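Local coordinates for protein leucine aminopeptidase 2 (Saccharomyces cerevisiae, PDB 2XPZ) that acts as a zinc aminopeptidase that preferentially cleaves di- and tripeptides and also has low epoxide hydrolase activity in vitro, at residues T166-I171 / R195-V200. Numbering follows the deposited sequence.
Sequences TFTASI and RFEQKV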
ATOM      1  N   THR A 166      -0.704   2.567 -22.431  1.00 14.52           N
ATOM      2  CA  THR A 166       0.245   3.645 -22.262  1.00 12.66           C
ATOM      3  C   THR A 166      -0.568   4.892 -21.961  1.00 16.92           C
ATOM      4  O   THR A 166      -1.782   4.904 -22.127  1.00 24.60           O
ATOM      5  CB  THR A 166       1.172   3.811 -23.477  1.00 14.25           C
ATOM      6  OG1 THR A 166       0.409   4.151 -24.635  1.00 24.27           O
ATOM      7  CG2 THR A 166       1.889   2.525 -23.748  1.00 12.90           C
ATOM      8  N   PHE A 167       0.086   5.930 -21.477  1.00 13.16           N
ATOM      9  CA  PHE A 167      -0.634   7.133 -21.089  1.00 20.65           C
ATOM     10  C   PHE A 167       0.149   8.367 -21.446  1.00 15.06           C
ATOM     11  O   PHE A 167       1.360   8.361 -21.547  1.00 17.62           O
ATOM     12  CB  PHE A 167      -0.862   7.175 -19.581  1.00 23.30           C
ATOM     13  CG  PHE A 167      -2.186   6.661 -19.150  1.00 11.79           C
ATOM     14  CD1 PHE A 167      -2.351   5.326 -18.867  1.00 12.40           C
ATOM     15  CD2 PHE A 167      -3.251   7.513 -18.977  1.00  4.71           C
ATOM     16  CE1 PHE A 167      -3.555   4.854 -18.441  1.00 13.43           C
ATOM     17  CE2 PHE A 167      -4.460   7.038 -18.552  1.00  7.44           C
ATOM     18  CZ  PHE A 167      -4.609   5.712 -18.282  1.00 12.85           C
ATOM     19  N   THR A 168      -0.567   9.456 -21.572  1.00 25.09           N
ATOM     20  CA  THR A 168       0.054  10.719 -21.847  1.00 25.79           C
ATOM     21  C   THR A 168      -0.915  11.656 -21.125  1.00 25.90           C
ATOM     22  O   THR A 168      -2.109  11.412 -21.119  1.00 21.32           O
ATOM     23  CB  THR A 168       0.306  10.865 -23.413  1.00 17.62           C
ATOM     24  OG1 THR A 168       1.084  12.026 -23.711  1.00 26.93           O
ATOM     25  CG2 THR A 168      -0.958  10.866 -24.214  1.00 10.02           C
ATOM     26  N   ALA A 169      -0.418  12.647 -20.397  1.00 28.47           N
ATOM     27  CA  ALA A 169      -1.327  13.435 -19.567  1.00 21.77           C
ATOM     28  C   ALA A 169      -0.937  14.899 -19.501  1.00 23.34           C
ATOM     29  O   ALA A 169       0.212  15.226 -19.202  1.00 28.21           O
ATOM     30  CB  ALA A 169      -1.402  12.867 -18.160  1.00 26.31           C
ATOM     31  N   SER A 170      -1.912  15.768 -19.766  1.00 19.62           N
ATOM     32  CA  SER A 170      -1.765  17.211 -19.649  1.00 23.28           C
ATOM     33  C   SER A 170      -2.653  17.670 -18.523  1.00 23.53           C
ATOM     34  O   SER A 170      -3.869  17.618 -18.630  1.00 33.32           O
ATOM     35  CB  SER A 170      -2.216  17.900 -20.933  1.00 28.71           C
ATOM     36  OG  SER A 170      -1.262  17.708 -21.957  1.00 37.39           O
ATOM     37  N   ILE A 171      -2.042  18.120 -17.444  1.00 15.75           N
ATOM     38  CA  ILE A 171      -2.791  18.537 -16.275  1.00 22.17           C
ATOM     39  C   ILE A 171      -2.460  19.986 -15.969  1.00 26.53           C
ATOM     40  O   ILE A 171      -1.287  20.352 -15.866  1.00 26.24           O
ATOM     41  CB  ILE A 171      -2.460  17.653 -15.049  1.00 14.73           C
ATOM     42  CG1 ILE A 171      -2.737  16.193 -15.373  1.00 13.78           C
ATOM     43  CG2 ILE A 171      -3.257  18.093 -13.834  1.00  7.81           C
ATOM     44  CD1 ILE A 171      -1.909  15.250 -14.580  1.00 23.10           C
ATOM     45  N   ARG A 195       2.906  18.307 -18.222  1.00 13.80           N
ATOM     46  CA  ARG A 195       2.753  17.254 -19.232  1.00 16.26           C
ATOM     47  C   ARG A 195       3.628  16.050 -18.939  1.00 16.30           C
ATOM     48  O   ARG A 195       4.824  16.179 -18.707  1.00 20.33           O
ATOM     49  CB  ARG A 195       3.046  17.804 -20.645  1.00 21.18           C
ATOM     50  CG  ARG A 195       1.815  18.402 -21.337  1.00 19.26           C
ATOM     51  CD  ARG A 195       2.146  19.351 -22.464  1.00 28.14           C
ATOM     52  NE  ARG A 195       0.962  20.119 -22.834  1.00 43.36           N
ATOM     53  CZ  ARG A 195       0.086  19.742 -23.759  1.00 54.63           C
ATOM     54  NH1 ARG A 195       0.272  18.606 -24.422  1.00 57.16           N
ATOM     55  NH2 ARG A 195      -0.972  20.502 -24.023  1.00 55.05           N
ATOM     56  N   PHE A 196       3.026  14.872 -18.954  1.00 16.21           N
ATOM     57  CA  PHE A 196       3.753  13.658 -18.626  1.00 20.80           C
ATOM     58  C   PHE A 196       3.510  12.528 -19.622  1.00 24.11           C
ATOM     59  O   PHE A 196       2.500  12.498 -20.328  1.00 19.19           O
ATOM     60  CB  PHE A 196       3.333  13.171 -17.250  1.00 15.67           C
ATOM     61  CG  PHE A 196       3.180  14.253 -16.243  1.00  8.64           C
ATOM     62  CD1 PHE A 196       4.225  14.581 -15.414  1.00 11.39           C
ATOM     63  CD2 PHE A 196       1.981  14.914 -16.105  1.00  3.61           C
ATOM     64  CE1 PHE A 196       4.085  15.544 -14.477  1.00 12.07           C
ATOM     65  CE2 PHE A 196       1.830  15.883 -15.164  1.00  5.13           C
ATOM     66  CZ  PHE A 196       2.883  16.205 -14.348  1.00 13.72           C
ATOM     67  N   GLU A 197       4.444  11.588 -19.649  1.00 18.37           N
ATOM     68  CA  GLU A 197       4.324  10.393 -20.463  1.00 12.57           C
ATOM     69  C   GLU A 197       4.479   9.161 -19.597  1.00 20.10           C
ATOM     70  O   GLU A 197       5.409   9.075 -18.798  1.00 21.64           O
ATOM     71  CB  GLU A 197       5.429  10.366 -21.506  1.00 22.34           C
ATOM     72  CG  GLU A 197       5.028  10.933 -22.832  1.00 37.66           C
ATOM     73  CD  GLU A 197       6.118  10.827 -23.865  1.00 48.80           C
ATOM     74  OE1 GLU A 197       7.290  10.608 -23.497  1.00 51.39           O
ATOM     75  OE2 GLU A 197       5.788  10.966 -25.054  1.00 56.44           O
ATOM     76  N   GLN A 198       3.568   8.210 -19.763  1.00 20.47           N
ATOM     77  CA  GLN A 198       3.743   6.865 -19.227  1.00 12.01           C
ATOM     78  C   GLN A 198       3.972   5.903 -20.389  1.00 17.35           C
ATOM     79  O   GLN A 198       3.018   5.433 -20.997  1.00 16.47           O
ATOM     80  CB  GLN A 198       2.513   6.435 -18.434  1.00 15.76           C
ATOM     81  CG  GLN A 198       2.701   5.110 -17.739  1.00 12.63           C
ATOM     82  CD  GLN A 198       4.001   5.072 -16.991  1.00 21.02           C
ATOM     83  OE1 GLN A 198       5.022   4.644 -17.517  1.00 26.95           O
ATOM     84  NE2 GLN A 198       3.982   5.550 -15.761  1.00 27.80           N
ATOM     85  N   LYS A 199       5.241   5.633 -20.697  1.00 21.86           N
ATOM     86  CA  LYS A 199       5.649   4.832 -21.863  1.00 16.99           C
ATOM     87  C   LYS A 199       5.403   3.334 -21.702  1.00 20.28           C
ATOM     88  O   LYS A 199       5.422   2.582 -22.681  1.00 27.33           O
ATOM     89  CB  LYS A 199       7.131   5.060 -22.175  1.00  9.98           C
ATOM     90  CG  LYS A 199       7.431   6.357 -22.879  1.00  9.84           C
ATOM     91  CD  LYS A 199       8.927   6.567 -23.042  1.00 27.16           C
ATOM     92  CE  LYS A 199       9.651   6.354 -21.720  1.00 41.53           C
ATOM     93  NZ  LYS A 199      10.196   4.967 -21.599  1.00 48.18           N
ATOM     94  N   VAL A 200       5.189   2.909 -20.464  1.00 13.92           N
ATOM     95  CA  VAL A 200       4.872   1.528 -20.162  1.00 10.36           C
ATOM     96  C   VAL A 200       3.366   1.385 -19.931  1.00 12.76           C
ATOM     97  O   VAL A 200       2.734   2.268 -19.366  1.00 15.64           O
ATOM     98  CB  VAL A 200       5.638   1.051 -18.925  1.00 17.34           C
ATOM     99  CG1 VAL A 200       5.275  -0.386 -18.607  1.00 24.16           C
ATOM    100  CG2 VAL A 200       7.139   1.187 -19.137  1.00 10.86           C
TER
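Antiparallel pairing of neighbouring strands in the large mixed sheet of the peptidase M1 N-terminal domain is exemplified by 166-171 and 195-199, where Phe167 and Ala169 face Gln198 and Phe196 as hydrogen-bonded pairs. Strand 165-172 lies between strands 28-40 and 193-199, and the backbones of Thr168 and Ser170 bond to strand 28-40, so the pair sits near the sheet end formed by strand 182-183. Each pair closes a ring of two backbone bonds: Phe167 N to Gln198 O (3.0 Å) is answered by Gln198 N to Phe167 O, and Ala169 N to Phe196 O by Phe196 N to Ala169 O (2.8 Å). At the non-hydrogen-bonded pairs the strands approach more closely; Thr168 CA makes a CA-H...O contact with Phe196 O (3.4 Å), and Arg195 CA one with Ala169 O.

On the face of Phe167, Ala169, Phe196 and Gln198, Phe167 CB meets Gln198 CB at 3.6 Å, while the Phe167 ring leaves the partner strand and touches Ile207 and Thr33. With chi1 at -174° and a bend at chi2, the Gln198 amide turns from Phe167, and NE2 hydrogen-bonds to Ser180 O and Asn280 OD1. From the strand end Ile171 reaches across Phe196 at roughly a right angle, CD1 lying 3.8 Å from CE2, and Phe179 packs against both side chains.

On the other face Thr168 and Glu197 run alongside each other, OG1 4.2 Å from CG. Beyond them the Arg195 chain runs extended from CG to NE past Ser170, and chi4 near -90° turns the guanidinium so that Ser170 OG sits over the centre of one face, 3.0 Å from Arg195 CZ, too poorly angled to the N-H groups for a hydrogen bond.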